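Local coordinates for protein FMN reductase (NADPH) (Bacillus subtilis, PDB 3N2S) that works as a homodimeric NADPH-dependent FMN reductase that also reduces nitroaromatic compounds, quinones and azo dyes, at residues G171-L176 with S206-E211. Sequence-based numbering, arbitrary orientation.
Sequences GKKPRL and SDYYRE. With FMN (flavin mononucleotide), chain E.
K173 and R175 of an irregular loop both reach FMN, while P174 between them meets the ring of Y208 on helix 191-213. P174 crosses Y208 obliquely and puts its CD over one face of the ring. P174 CD stands 3.9 Å from the centroid of the Y208 ring, 20° off the normal, a CH-pi contact displaced toward the rim. Y208 extends to the loop because its CG is anti to the backbone N (chi1 175°). Its hydroxyl ends beside the loop backbone, where Y208 OH lies 3.2 Å from K172 O. K173 crosses Y208 at about a right angle, and K173 CG lies 3.8 Å from Y208 OH. Farther along, the K173 chain bends at chi3 (127°) and passes the Y209 hydroxyl, which is hydrogen-bonded to Q224. K173 NZ then donates to FMN O4' at 2.8 Å. R175 makes no contact with helix segment 206-211; its chain bends at chi2. R175 NH1 and NH2 both grip FMN O1P, at 2.8 and 2.7 Å, with the oxygen in the guanidinium plane. This pairing probably helps neutralise the phosphate. Q35 and A37 of the second subunit accept from R175 through their carbonyls, and Y42 of that subunit makes a cation-pi contact with K173. The contact joins helix 191-213 to a basic loop at the ribityl-phosphate end of the FMN site, beside the dimer interface of this nitroreductase-family flavoenzyme.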
loop_
_atom_site.group_PDB
_atom_site.type_symbol
_atom_site.label_atom_id
_atom_site.label_comp_id
_atom_site.label_asym_id
_atom_site.label_seq_id
_atom_site.Cartn_x
_atom_site.Cartn_y
_atom_site.Cartn_z
ATOM N N GLY A 171 19.149 -5.762 -12.544
ATOM C CA GLY A 171 18.333 -5.701 -13.750
ATOM C C GLY A 171 16.860 -5.829 -13.437
ATOM O O GLY A 171 16.485 -6.306 -12.357
ATOM N N LYS A 172 16.023 -5.421 -14.380
ATOM C CA LYS A 172 14.562 -5.470 -14.231
ATOM C C LYS A 172 14.017 -6.882 -14.302
ATOM O O LYS A 172 14.563 -7.712 -15.027
ATOM C CB LYS A 172 13.871 -4.597 -15.285
ATOM C CG LYS A 172 13.929 -3.099 -15.008
ATOM C CD LYS A 172 13.640 -2.254 -16.255
ATOM C CE LYS A 172 12.209 -2.354 -16.742
ATOM N NZ LYS A 172 11.916 -1.357 -17.804
ATOM N N LYS A 173 12.948 -7.155 -13.549
ATOM C CA LYS A 173 12.261 -8.440 -13.535
ATOM C C LYS A 173 10.954 -8.296 -14.302
ATOM O O LYS A 173 10.181 -7.392 -13.997
ATOM C CB LYS A 173 11.977 -8.873 -12.084
ATOM C CG LYS A 173 13.090 -9.681 -11.467
ATOM C CD LYS A 173 12.712 -9.966 -10.035
ATOM C CE LYS A 173 12.768 -11.418 -9.696
ATOM N NZ LYS A 173 12.376 -11.631 -8.301
ATOM N N PRO A 174 10.663 -9.163 -15.298
ATOM C CA PRO A 174 9.404 -9.010 -16.052
ATOM C C PRO A 174 8.168 -9.194 -15.175
ATOM O O PRO A 174 8.155 -10.016 -14.255
ATOM C CB PRO A 174 9.483 -10.112 -17.117
ATOM C CG PRO A 174 10.942 -10.441 -17.228
ATOM C CD PRO A 174 11.457 -10.293 -15.808
ATOM N N ARG A 175 7.146 -8.407 -15.464
ATOM C CA ARG A 175 5.880 -8.449 -14.756
ATOM C C ARG A 175 4.884 -9.271 -15.561
ATOM O O ARG A 175 5.079 -9.464 -16.764
ATOM C CB ARG A 175 5.346 -7.016 -14.561
ATOM C CG ARG A 175 6.190 -6.186 -13.571
ATOM C CD ARG A 175 6.214 -6.804 -12.164
ATOM N NE ARG A 175 6.775 -5.892 -11.162
ATOM C CZ ARG A 175 8.033 -5.919 -10.742
ATOM N NH1 ARG A 175 8.897 -6.774 -11.268
ATOM N NH2 ARG A 175 8.440 -5.087 -9.792
ATOM N N LEU A 176 3.810 -9.728 -14.896
ATOM C CA LEU A 176 2.728 -10.475 -15.546
ATOM C C LEU A 176 2.239 -9.752 -16.795
ATOM O O LEU A 176 2.211 -8.513 -16.818
ATOM C CB LEU A 176 1.523 -10.597 -14.589
ATOM C CG LEU A 176 1.604 -11.701 -13.502
ATOM C CD1 LEU A 176 0.677 -11.352 -12.329
ATOM C CD2 LEU A 176 1.208 -13.078 -14.072
ATOM N N SER A 206 11.082 -18.376 -17.214
ATOM C CA SER A 206 12.072 -19.445 -17.386
ATOM C C SER A 206 13.208 -18.950 -18.304
ATOM O O SER A 206 14.384 -19.070 -17.927
ATOM C CB SER A 206 11.424 -20.724 -17.915
ATOM O OG SER A 206 10.850 -20.561 -19.196
ATOM N N ASP A 207 12.856 -18.285 -19.438
ATOM C CA ASP A 207 13.854 -17.699 -20.357
ATOM C C ASP A 207 14.700 -16.644 -19.649
ATOM O O ASP A 207 15.918 -16.595 -19.845
ATOM C CB ASP A 207 13.196 -17.062 -21.596
ATOM C CG ASP A 207 12.626 -17.999 -22.655
ATOM O OD1 ASP A 207 11.951 -17.498 -23.574
ATOM O OD2 ASP A 207 12.783 -19.238 -22.513
ATOM N N TYR A 208 14.056 -15.797 -18.831
ATOM C CA TYR A 208 14.730 -14.758 -18.056
ATOM C C TYR A 208 15.809 -15.368 -17.138
ATOM O O TYR A 208 16.950 -14.884 -17.129
ATOM C CB TYR A 208 13.707 -13.946 -17.234
ATOM C CG TYR A 208 14.339 -12.937 -16.305
ATOM C CD1 TYR A 208 14.725 -11.684 -16.770
ATOM C CD2 TYR A 208 14.593 -13.247 -14.973
ATOM C CE1 TYR A 208 15.329 -10.759 -15.929
ATOM C CE2 TYR A 208 15.208 -12.332 -14.123
ATOM C CZ TYR A 208 15.558 -11.086 -14.603
ATOM O OH TYR A 208 16.120 -10.174 -13.753
ATOM N N TYR A 209 15.448 -16.402 -16.356
ATOM C CA TYR A 209 16.417 -17.058 -15.474
ATOM C C TYR A 209 17.537 -17.749 -16.236
ATOM O O TYR A 209 18.686 -17.669 -15.801
ATOM C CB TYR A 209 15.750 -18.005 -14.471
ATOM C CG TYR A 209 14.912 -17.287 -13.442
ATOM C CD1 TYR A 209 15.407 -16.178 -12.762
ATOM C CD2 TYR A 209 13.631 -17.726 -13.127
ATOM C CE1 TYR A 209 14.638 -15.507 -11.813
ATOM C CE2 TYR A 209 12.860 -17.078 -12.161
ATOM C CZ TYR A 209 13.356 -15.949 -11.530
ATOM O OH TYR A 209 12.617 -15.293 -10.580
ATOM N N ARG A 210 17.206 -18.415 -17.359
ATOM C CA ARG A 210 18.195 -19.079 -18.216
ATOM C C ARG A 210 19.224 -18.050 -18.677
ATOM O O ARG A 210 20.417 -18.260 -18.462
ATOM C CB ARG A 210 17.510 -19.745 -19.417
ATOM C CG ARG A 210 18.201 -21.016 -19.926
ATOM C CD ARG A 210 17.464 -21.682 -21.084
ATOM N NE ARG A 210 16.038 -21.888 -20.802
ATOM C CZ ARG A 210 15.055 -21.176 -21.347
ATOM N NH1 ARG A 210 15.329 -20.216 -22.227
ATOM N NH2 ARG A 210 13.792 -21.416 -21.019
ATOM N N GLU A 211 18.752 -16.894 -19.201
ATOM C CA GLU A 211 19.573 -15.775 -19.680
ATOM C C GLU A 211 20.435 -15.161 -18.566
ATOM O O GLU A 211 21.648 -15.030 -18.744
ATOM C CB GLU A 211 18.690 -14.701 -20.371
ATOM C CG GLU A 211 19.449 -13.696 -21.228
ATOM C CD GLU A 211 18.619 -12.842 -22.178
ATOM O OE1 GLU A 211 18.570 -11.605 -21.978
ATOM O OE2 GLU A 211 18.063 -13.399 -23.153
HETATM N N1 FMN E . 13.230 -8.523 -1.243
HETATM C C2 FMN E . 14.171 -9.039 -0.407
HETATM O O2 FMN E . 15.324 -9.273 -0.816
HETATM N N3 FMN E . 13.872 -9.311 0.891
HETATM C C4 FMN E . 12.673 -9.090 1.523
HETATM O O4 FMN E . 12.467 -9.350 2.715
HETATM C C4A FMN E . 11.617 -8.505 0.666
HETATM N N5 FMN E . 10.452 -8.193 1.179
HETATM C C5A FMN E . 9.547 -7.494 0.352
HETATM C C6 FMN E . 8.333 -7.053 0.942
HETATM C C7 FMN E . 7.442 -6.269 0.224
HETATM C C7M FMN E . 6.205 -5.725 0.923
HETATM C C8 FMN E . 7.690 -5.996 -1.178
HETATM C C8M FMN E . 6.728 -5.218 -2.005
HETATM C C9 FMN E . 8.891 -6.454 -1.796
HETATM C C9A FMN E . 9.827 -7.221 -1.063
HETATM N N10 FMN E . 11.086 -7.626 -1.580
HETATM C C10 FMN E . 12.023 -8.218 -0.792
HETATM C "C1'" FMN E . 11.414 -7.331 -2.992
HETATM C "C2'" FMN E . 10.667 -8.312 -3.907
HETATM O "O2'" FMN E . 11.326 -9.506 -3.829
HETATM C "C3'" FMN E . 10.783 -7.768 -5.328
HETATM O "O3'" FMN E . 10.080 -6.489 -5.351
HETATM C "C4'" FMN E . 10.217 -8.785 -6.417
HETATM O "O4'" FMN E . 11.186 -9.842 -6.554
HETATM C "C5'" FMN E . 10.155 -8.075 -7.798
HETATM O "O5'" FMN E . 11.514 -7.649 -8.117
HETATM P P FMN E . 11.854 -6.122 -8.519
HETATM O O1P FMN E . 11.093 -5.751 -9.767
HETATM O O2P FMN E . 13.360 -6.230 -8.616
HETATM O O3P FMN E . 11.497 -5.321 -7.255
#